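Local structure of putative lipoprotein (Bacteroides fragilis, 3QNK) at residues Ser48-Lys53 against Lys351-Leu356; Asn257-Ile262 against Val341-Met346; Tyr320-Phe325 against Val361-Asp366. The protein probably binds glycans at the bacterial outer membrane as a SusD-like lipoprotein. All coordinates share one frame; numbering follows the deposited sequence.

Contact 1 of 3, residues Ser48-Lys53 against Lys351-Leu356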
loop_
_atom_site.group_PDB
_atom_site.type_symbol
_atom_site.label_atom_id
_atom_site.label_comp_id
_atom_site.label_asym_id
_atom_site.label_seq_id
_atom_site.Cartn_x
_atom_site.Cartn_y
_atom_site.Cartn_z
ATOM N N SER B 48 14.275 16.103 11.357
ATOM C CA SER B 48 14.626 14.669 11.329
ATOM C C SER B 48 16.126 14.404 11.164
ATOM O O SER B 48 16.800 15.075 10.383
ATOM C CB SER B 48 13.888 13.958 10.194
ATOM O OG SER B 48 14.132 12.561 10.148
ATOM N N ALA B 49 16.623 13.368 11.855
ATOM C CA ALA B 49 17.988 12.877 11.697
ATOM C C ALA B 49 18.172 12.357 10.246
ATOM O O ALA B 49 19.317 12.093 9.824
ATOM C CB ALA B 49 18.254 11.763 12.698
ATOM N N GLN B 50 17.026 12.235 9.489
ATOM C CA GLN B 50 16.968 11.799 8.092
ATOM C C GLN B 50 16.702 12.966 7.140
ATOM O O GLN B 50 16.362 12.729 5.978
ATOM C CB GLN B 50 15.905 10.717 7.872
ATOM C CG GLN B 50 16.311 9.344 8.363
ATOM C CD GLN B 50 16.284 9.212 9.867
ATOM O OE1 GLN B 50 15.261 9.478 10.564
ATOM N NE2 GLN B 50 17.428 8.807 10.393
ATOM N N ARG B 51 16.879 14.221 7.637
ATOM C CA ARG B 51 16.653 15.462 6.926
ATOM C C ARG B 51 17.256 15.405 5.566
ATOM O O ARG B 51 16.567 15.767 4.607
ATOM C CB ARG B 51 17.213 16.667 7.703
ATOM C CG ARG B 51 17.066 18.024 6.984
ATOM C CD ARG B 51 18.071 19.038 7.463
ATOM N NE ARG B 51 19.434 18.667 7.085
ATOM C CZ ARG B 51 20.514 18.999 7.787
ATOM N NH1 ARG B 51 20.396 19.681 8.917
ATOM N NH2 ARG B 51 21.715 18.610 7.390
ATOM N N ASP B 52 18.524 14.920 5.470
ATOM C CA ASP B 52 19.275 14.818 4.215
ATOM C C ASP B 52 19.057 13.489 3.505
ATOM O O ASP B 52 18.871 13.483 2.287
ATOM C CB ASP B 52 20.771 15.028 4.452
ATOM C CG ASP B 52 21.147 16.362 5.096
ATOM O OD1 ASP B 52 20.553 17.414 4.707
ATOM O OD2 ASP B 52 22.068 16.369 5.957
ATOM N N LYS B 53 19.063 12.377 4.257
ATOM C CA LYS B 53 18.919 11.027 3.720
ATOM C C LYS B 53 17.577 10.817 2.983
ATOM O O LYS B 53 17.571 10.143 1.951
ATOM C CB LYS B 53 19.100 9.992 4.848
ATOM C CG LYS B 53 19.340 8.548 4.385
ATOM C CD LYS B 53 19.468 7.606 5.576
ATOM C CE LYS B 53 20.325 6.392 5.307
ATOM N NZ LYS B 53 20.559 5.621 6.565
ATOM N N LYS B 351 27.827 12.413 11.782
ATOM C CA LYS B 351 27.689 10.976 11.648
ATOM C C LYS B 351 26.293 10.647 11.108
ATOM O O LYS B 351 25.325 11.366 11.387
ATOM C CB LYS B 351 27.943 10.256 12.984
ATOM C CG LYS B 351 29.300 10.484 13.623
ATOM C CD LYS B 351 29.515 9.477 14.726
ATOM C CE LYS B 351 30.703 9.809 15.575
ATOM N NZ LYS B 351 30.820 8.850 16.709
ATOM N N GLY B 352 26.213 9.552 10.348
ATOM C CA GLY B 352 24.977 9.061 9.756
ATOM C C GLY B 352 23.971 8.667 10.809
ATOM O O GLY B 352 24.304 7.926 11.730
ATOM N N ASP B 353 22.756 9.211 10.710
ATOM C CA ASP B 353 21.630 8.998 11.626
ATOM C C ASP B 353 21.901 9.582 13.051
ATOM O O ASP B 353 21.154 9.304 13.987
ATOM C CB ASP B 353 21.192 7.520 11.681
ATOM C CG ASP B 353 20.965 6.910 10.320
ATOM O OD1 ASP B 353 20.279 7.566 9.469
ATOM O OD2 ASP B 353 21.454 5.775 10.094
ATOM N N GLY B 354 22.924 10.423 13.186
ATOM C CA GLY B 354 23.175 11.154 14.421
ATOM C C GLY B 354 22.249 12.359 14.430
ATOM O O GLY B 354 21.768 12.787 13.375
ATOM N N SER B 355 21.957 12.908 15.592
ATOM C CA SER B 355 21.026 14.049 15.657
ATOM C C SER B 355 21.641 15.315 14.993
ATOM O O SER B 355 22.791 15.697 15.265
ATOM C CB SER B 355 20.617 14.325 17.096
ATOM O OG SER B 355 20.031 15.606 17.219
ATOM N N LEU B 356 20.869 15.932 14.098
ATOM C CA LEU B 356 21.300 17.133 13.399
ATOM C C LEU B 356 21.054 18.381 14.243
ATOM O O LEU B 356 21.694 19.422 14.009
ATOM C CB LEU B 356 20.583 17.250 12.058
ATOM C CG LEU B 356 20.820 16.088 11.090
ATOM C CD1 LEU B 356 19.838 16.147 9.946
ATOM C CD2 LEU B 356 22.284 16.018 10.618
HETATM O O HOH W 1 21.894 12.412 10.881
#
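Asp353 receives two polar side chains from the 48-53 loop. Gln50 NE2 donates to Asp353 OD1 over 3.2 Å, at an N-H...O angle of 149°; the oxygen lies almost in the amide plane, whereas the nitrogen stands above the carboxylate plane, 42° out of it. The same NE2 also donates to Trp271 O, so the amide, with two hydrogens to give, serves two acceptors. Lys53 runs an extended chain to the same carboxylate, and its NZ lies 3.5 Å from Asp353 OD1 in a rather long salt bridge. A carboxylate suits this spot because one oxygen can accept from the amide while its charge attracts the ammonium.

Leu356 packs against the Arg51 chain and the face of its guanidinium. Its CD1 reaches 3.5 Å from Arg51 CB and also sits over the centre of the guanidinium, 3.6 Å above the plane. That plane is held side-on by Asp52, whose OD2 takes Arg51 NH2 at 2.7 Å and whose OD1 takes NE and is shared with Arg55 in a salt bridge, while NH1 donates to Thr486 O. The leucine thus packs on a flat group whose rotation is restrained. Small Ala49 lets the loops approach, its CB 3.7 Å from Gly354 O, and a water 2.8 Å from Ala49 O lies between that carbonyl and Gly354 O.

The arrangement is one of two packed loops, each containing a beta turn, type I from Ser48 to Arg51 and type II from Lys351 to Gly354, joining the N-terminal starch-binding-associated sequence region to the SusD family region.

Contact 2 of 3, residues Asn257-Ile262 against Val341-Met346; sequences NMVTYI and VDRYLM
Two successive bends in the selenomethionine Met346, at chi2 (-70°) and chi3 (-69°), fold its chain so that CE comes to rest 3.4 Å from Tyr261 O. The flexible, unbranched chain suits this place, since it can curl against the backbone of the opposing loop. Closer to the main chain, Tyr261 CB and Met346 CB lie 4.3 Å apart, and Tyr261 CB is also 3.5 Å from Met346 O. The tyrosine hydroxyl bonds to Gly352 O, outside the two segments.

The second cluster is aliphatic. Ile262 CD1 meets Val341 CG2 at 3.8 Å, the two side chains crossing at a slant, and Val259 CG2 approaches the same methyl more loosely, at 4.4 Å. Val341 has its other branch in use as well, with CG1 over the centre of the Arg343 guanidinium, 3.6 Å above the plane. A beta-branched valine can thus serve two neighbours at once. Val259 CG1 is 4.2 Å from Arg343 NH1, whose charge is met by Asp347. Asp342 shapes the loop itself, OD1 accepting from Tyr344 N in an Asx turn and from Leu345 N in the wider Asx motif.

No hydrogen bond spans the two segments. Their buried join therefore rests on dispersion between methyl, methylene and carbonyl groups, while the polar ends of Tyr261 and Arg343 are satisfied by residues beyond them.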
loop_
_atom_site.group_PDB
_atom_site.type_symbol
_atom_site.label_atom_id
_atom_site.label_comp_id
_atom_site.label_asym_id
_atom_site.label_seq_id
_atom_site.Cartn_x
_atom_site.Cartn_y
_atom_site.Cartn_z
ATOM N N ASN B 257 13.482 6.311 16.581
ATOM C CA ASN B 257 13.637 7.599 17.238
ATOM C C ASN B 257 14.604 7.543 18.419
ATOM O O ASN B 257 14.768 8.542 19.139
ATOM C CB ASN B 257 12.272 8.132 17.642
ATOM C CG ASN B 257 11.408 8.404 16.422
ATOM O OD1 ASN B 257 11.608 9.367 15.672
ATOM N ND2 ASN B 257 10.495 7.503 16.137
HETATM N N MSE B 258 15.316 6.415 18.549
HETATM C CA MSE B 258 16.297 6.205 19.594
HETATM C C MSE B 258 17.658 6.845 19.226
HETATM O O MSE B 258 18.027 6.854 18.044
HETATM C CB MSE B 258 16.455 4.704 19.811
HETATM C CG MSE B 258 17.188 4.327 21.097
HETATM SE SE MSE B 258 17.487 2.396 21.206
HETATM C CE MSE B 258 15.650 1.907 21.028
ATOM N N VAL B 259 18.427 7.324 20.250
ATOM C CA VAL B 259 19.776 7.902 20.054
ATOM C C VAL B 259 20.619 6.868 19.318
ATOM O O VAL B 259 20.587 5.685 19.685
ATOM C CB VAL B 259 20.449 8.364 21.371
ATOM C CG1 VAL B 259 21.733 9.138 21.091
ATOM C CG2 VAL B 259 19.499 9.211 22.216
ATOM N N THR B 260 21.337 7.288 18.258
ATOM C CA THR B 260 22.127 6.329 17.484
ATOM C C THR B 260 23.447 5.946 18.162
ATOM O O THR B 260 23.664 4.768 18.442
ATOM C CB THR B 260 22.356 6.824 16.071
ATOM O OG1 THR B 260 21.076 7.080 15.514
ATOM C CG2 THR B 260 23.060 5.792 15.209
ATOM N N TYR B 261 24.297 6.926 18.459
ATOM C CA TYR B 261 25.637 6.660 18.985
ATOM C C TYR B 261 25.703 6.690 20.487
ATOM O O TYR B 261 26.123 7.654 21.125
ATOM C CB TYR B 261 26.645 7.609 18.331
ATOM C CG TYR B 261 26.601 7.438 16.833
ATOM C CD1 TYR B 261 27.178 6.326 16.225
ATOM C CD2 TYR B 261 25.866 8.312 16.036
ATOM C CE1 TYR B 261 27.102 6.135 14.852
ATOM C CE2 TYR B 261 25.772 8.126 14.659
ATOM C CZ TYR B 261 26.397 7.038 14.068
ATOM O OH TYR B 261 26.330 6.850 12.710
ATOM N N ILE B 262 25.333 5.537 21.023
ATOM C CA ILE B 262 25.229 5.147 22.428
ATOM C C ILE B 262 26.050 3.833 22.505
ATOM O O ILE B 262 25.972 3.076 23.471
ATOM C CB ILE B 262 23.659 5.083 22.653
ATOM C CG1 ILE B 262 23.084 6.356 23.251
ATOM C CG2 ILE B 262 22.983 3.829 23.173
ATOM C CD1 ILE B 262 23.964 7.128 24.308
ATOM N N VAL B 341 24.632 10.506 27.169
ATOM C CA VAL B 341 24.593 10.972 25.781
ATOM C C VAL B 341 25.643 12.051 25.603
ATOM O O VAL B 341 25.679 12.992 26.391
ATOM C CB VAL B 341 23.176 11.449 25.387
ATOM C CG1 VAL B 341 23.162 12.087 24.000
ATOM C CG2 VAL B 341 22.177 10.299 25.480
ATOM N N ASP B 342 26.517 11.884 24.590
ATOM C CA ASP B 342 27.624 12.786 24.268
ATOM C C ASP B 342 27.461 13.306 22.841
ATOM O O ASP B 342 27.571 12.547 21.869
ATOM C CB ASP B 342 28.978 12.052 24.447
ATOM C CG ASP B 342 30.264 12.839 24.210
ATOM O OD1 ASP B 342 30.183 13.965 23.674
ATOM O OD2 ASP B 342 31.360 12.310 24.544
ATOM N N ARG B 343 27.225 14.617 22.725
ATOM C CA ARG B 343 27.039 15.274 21.430
ATOM C C ARG B 343 28.349 15.775 20.847
ATOM O O ARG B 343 28.376 16.144 19.667
ATOM C CB ARG B 343 26.054 16.437 21.541
ATOM C CG ARG B 343 24.698 16.039 22.045
ATOM C CD ARG B 343 23.999 14.994 21.213
ATOM N NE ARG B 343 22.632 14.839 21.702
ATOM C CZ ARG B 343 21.735 14.001 21.212
ATOM N NH1 ARG B 343 22.038 13.219 20.185
ATOM N NH2 ARG B 343 20.518 13.953 21.731
ATOM N N TYR B 344 29.429 15.799 21.678
ATOM C CA TYR B 344 30.755 16.248 21.259
ATOM C C TYR B 344 31.495 15.127 20.529
ATOM O O TYR B 344 31.954 15.338 19.413
ATOM C CB TYR B 344 31.588 16.774 22.454
ATOM C CG TYR B 344 33.008 17.137 22.071
ATOM C CD1 TYR B 344 33.268 17.978 20.994
ATOM C CD2 TYR B 344 34.094 16.637 22.783
ATOM C CE1 TYR B 344 34.567 18.291 20.615
ATOM C CE2 TYR B 344 35.404 16.940 22.409
ATOM C CZ TYR B 344 35.636 17.775 21.328
ATOM O OH TYR B 344 36.913 18.135 20.961
ATOM N N LEU B 345 31.596 13.943 21.135
ATOM C CA LEU B 345 32.350 12.833 20.540
ATOM C C LEU B 345 31.517 11.733 19.913
ATOM O O LEU B 345 31.986 11.112 18.966
ATOM C CB LEU B 345 33.238 12.162 21.599
ATOM C CG LEU B 345 34.342 13.022 22.227
ATOM C CD1 LEU B 345 34.944 12.341 23.431
ATOM C CD2 LEU B 345 35.418 13.368 21.234
HETATM N N MSE B 346 30.343 11.436 20.486
HETATM C CA MSE B 346 29.507 10.307 20.122
HETATM C C MSE B 346 28.421 10.647 19.084
HETATM O O MSE B 346 28.676 10.453 17.908
HETATM C CB MSE B 346 28.888 9.714 21.400
HETATM C CG MSE B 346 29.918 9.126 22.383
HETATM SE SE MSE B 346 30.758 7.496 21.733
HETATM C CE MSE B 346 29.227 6.367 21.853
#

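Contact 3 of 3, residues Tyr320-Phe325 against Val361-Asp366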
loop_
_atom_site.group_PDB
_atom_site.type_symbol
_atom_site.label_atom_id
_atom_site.label_comp_id
_atom_site.label_asym_id
_atom_site.label_seq_id
_atom_site.Cartn_x
_atom_site.Cartn_y
_atom_site.Cartn_z
ATOM N N TYR B 320 12.834 17.725 30.846
ATOM C CA TYR B 320 13.627 16.507 31.094
ATOM C C TYR B 320 12.846 15.257 30.719
ATOM O O TYR B 320 13.448 14.224 30.450
ATOM C CB TYR B 320 14.100 16.443 32.570
ATOM C CG TYR B 320 14.867 17.684 32.981
ATOM C CD1 TYR B 320 16.168 17.907 32.530
ATOM C CD2 TYR B 320 14.245 18.707 33.696
ATOM C CE1 TYR B 320 16.854 19.077 32.852
ATOM C CE2 TYR B 320 14.924 19.883 34.025
ATOM C CZ TYR B 320 16.222 20.064 33.605
ATOM O OH TYR B 320 16.824 21.267 33.898
ATOM N N ALA B 321 11.522 15.378 30.641
ATOM C CA ALA B 321 10.617 14.303 30.264
ATOM C C ALA B 321 10.578 14.113 28.762
ATOM O O ALA B 321 10.330 13.000 28.307
ATOM C CB ALA B 321 9.216 14.600 30.773
ATOM N N ASN B 322 10.790 15.185 27.986
ATOM C CA ASN B 322 10.715 15.136 26.528
ATOM C C ASN B 322 12.057 15.142 25.783
ATOM O O ASN B 322 12.128 14.621 24.654
ATOM C CB ASN B 322 9.962 16.371 26.031
ATOM C CG ASN B 322 8.477 16.320 26.138
ATOM O OD1 ASN B 322 7.800 16.122 25.135
ATOM N ND2 ASN B 322 7.934 16.614 27.320
ATOM N N ILE B 323 13.075 15.845 26.334
ATOM C CA ILE B 323 14.312 16.081 25.610
ATOM C C ILE B 323 15.493 15.265 26.121
ATOM O O ILE B 323 15.814 15.308 27.310
ATOM C CB ILE B 323 14.628 17.621 25.644
ATOM C CG1 ILE B 323 13.428 18.513 25.193
ATOM C CG2 ILE B 323 15.888 17.984 24.880
ATOM C CD1 ILE B 323 12.730 18.171 23.823
ATOM N N VAL B 324 16.166 14.569 25.180
ATOM C CA VAL B 324 17.436 13.874 25.358
ATOM C C VAL B 324 18.475 14.870 24.803
ATOM O O VAL B 324 18.444 15.191 23.600
ATOM C CB VAL B 324 17.494 12.472 24.669
ATOM C CG1 VAL B 324 18.878 11.834 24.811
ATOM C CG2 VAL B 324 16.411 11.547 25.190
ATOM N N PHE B 325 19.342 15.399 25.698
ATOM C CA PHE B 325 20.352 16.416 25.366
ATOM C C PHE B 325 21.782 15.980 25.813
ATOM O O PHE B 325 21.957 14.944 26.434
ATOM C CB PHE B 325 19.972 17.776 25.995
ATOM C CG PHE B 325 19.665 17.637 27.473
ATOM C CD1 PHE B 325 20.687 17.621 28.416
ATOM C CD2 PHE B 325 18.353 17.494 27.919
ATOM C CE1 PHE B 325 20.409 17.431 29.758
ATOM C CE2 PHE B 325 18.080 17.314 29.264
ATOM C CZ PHE B 325 19.113 17.260 30.171
ATOM N N VAL B 361 14.193 12.781 21.012
ATOM C CA VAL B 361 12.972 12.710 21.818
ATOM C C VAL B 361 13.153 11.674 23.006
ATOM O O VAL B 361 13.927 10.703 22.892
ATOM C CB VAL B 361 11.754 12.365 20.921
ATOM C CG1 VAL B 361 11.854 10.930 20.386
ATOM C CG2 VAL B 361 10.440 12.546 21.669
ATOM N N TRP B 362 12.469 11.929 24.138
ATOM C CA TRP B 362 12.325 10.984 25.260
ATOM C C TRP B 362 10.810 10.504 25.260
ATOM O O TRP B 362 10.438 9.613 24.468
ATOM C CB TRP B 362 12.757 11.591 26.615
ATOM C CG TRP B 362 12.995 10.560 27.666
ATOM C CD1 TRP B 362 12.329 9.383 27.829
ATOM C CD2 TRP B 362 14.012 10.592 28.681
ATOM N NE1 TRP B 362 12.864 8.673 28.885
ATOM C CE2 TRP B 362 13.895 9.396 29.432
ATOM C CE3 TRP B 362 15.073 11.475 28.977
ATOM C CZ2 TRP B 362 14.759 9.090 30.500
ATOM C CZ3 TRP B 362 15.906 11.183 30.048
ATOM C CH2 TRP B 362 15.740 10.009 30.806
ATOM N N LYS B 363 9.954 11.170 26.091
ATOM C CA LYS B 363 8.517 10.965 26.231
ATOM C C LYS B 363 8.099 9.473 26.194
ATOM O O LYS B 363 8.295 8.757 27.172
ATOM C CB LYS B 363 7.744 11.762 25.159
ATOM C CG LYS B 363 6.663 12.643 25.765
ATOM C CD LYS B 363 5.553 12.873 24.791
ATOM C CE LYS B 363 4.566 13.914 25.266
ATOM N NZ LYS B 363 5.131 15.239 25.614
ATOM N N TRP B 364 7.565 9.009 25.053
ATOM C CA TRP B 364 7.078 7.648 24.870
ATOM C C TRP B 364 8.209 6.629 24.641
ATOM O O TRP B 364 7.892 5.452 24.481
ATOM C CB TRP B 364 6.003 7.580 23.768
ATOM C CG TRP B 364 6.242 8.513 22.620
ATOM C CD1 TRP B 364 5.713 9.761 22.444
ATOM C CD2 TRP B 364 7.171 8.315 21.546
ATOM N NE1 TRP B 364 6.228 10.336 21.295
ATOM C CE2 TRP B 364 7.125 9.471 20.728
ATOM C CE3 TRP B 364 8.023 7.255 21.180
ATOM C CZ2 TRP B 364 7.871 9.585 19.555
ATOM C CZ3 TRP B 364 8.764 7.372 20.020
ATOM C CH2 TRP B 364 8.685 8.528 19.221
ATOM N N ILE B 365 9.497 7.038 24.658
ATOM C CA ILE B 365 10.591 6.064 24.617
ATOM C C ILE B 365 10.912 5.751 26.093
ATOM O O ILE B 365 11.304 6.653 26.834
ATOM C CB ILE B 365 11.844 6.459 23.797
ATOM C CG1 ILE B 365 11.472 6.691 22.323
ATOM C CG2 ILE B 365 12.903 5.335 23.897
ATOM C CD1 ILE B 365 12.562 7.322 21.475
ATOM N N ASP B 366 10.686 4.486 26.530
ATOM C CA ASP B 366 10.885 4.052 27.912
ATOM C C ASP B 366 12.379 3.813 28.221
ATOM O O ASP B 366 12.789 2.684 28.487
ATOM C CB ASP B 366 10.053 2.794 28.212
ATOM C CG ASP B 366 9.737 2.511 29.679
ATOM O OD1 ASP B 366 10.373 3.153 30.568
ATOM O OD2 ASP B 366 8.850 1.650 29.941
#
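Trp362 packs against Ala321 and Tyr320 at the end of helix 317-322, and its side chain can be followed outward from the backbone. CB sits 3.3 Å from Ala321 O and 3.9 Å from Val324 CG2. With CG anti to the backbone N (chi1 -163°), that atom is still near Ala321 O. Within the ring, CE3 is 3.5 Å from Tyr320 O. Ile323 O stands at the ring edge, near its plane and 4.2 Å from CE3. At the far rim CZ3 remains 3.9 Å from Tyr320 O. The valine and the tryptophan side chains cross at about a right angle. A broad, flat indole suits a place where it passes the carbonyls of Tyr320, Ala321 and Ile323; beyond them Arg225 makes a cation-pi contact with it and Tyr367 meets it edge-to-face.

Backbone donors answer the last carbonyls of the helix. Lys363 N bonds to Ala321 O at 2.9 Å, lying in the carbonyl plane, whereas Trp362 N meets Asn322 O from 54° above its plane. Lys363 and Asn322 run side by side and point the same way, with NZ donating to Asn322 OD1 at 2.9 Å. Asparagine can accept here and still use ND2 to donate to Arg318 O. The lysine charge, close to a helix C-terminus, is probably favourable electrostatically.

Ile323 and Val361 form a non-hydrogen-bonded antiparallel pair with diverging side chains, and a type II' turn from Trp362 to Ile365 follows at once. The arrangement is a helix running straight into a short two-stranded antiparallel sheet, within the SusD family region.

In the fold
Along the chain the segments come in the order 48-53, 257-262, 320-325, 341-346, 351-356 and 361-366. Contact 2 occupies the middle of the group, its centre about 12 Å from that of contact 1 and about 13 Å from that of contact 3; the centres of contacts 1 and 3 are about 18 Å apart, and these two do not touch. The loop between strands 339-340 and 360-361 supplies one segment each to contacts 1 and 2, and segment 361-366 of contact 3 starts at the end of strand 360-361. Arg343 and Val341 reach Val324, while Thr260 and Tyr261 bond to Asp353 and Gly352. This loop thus links the small sheet to the N-terminal region.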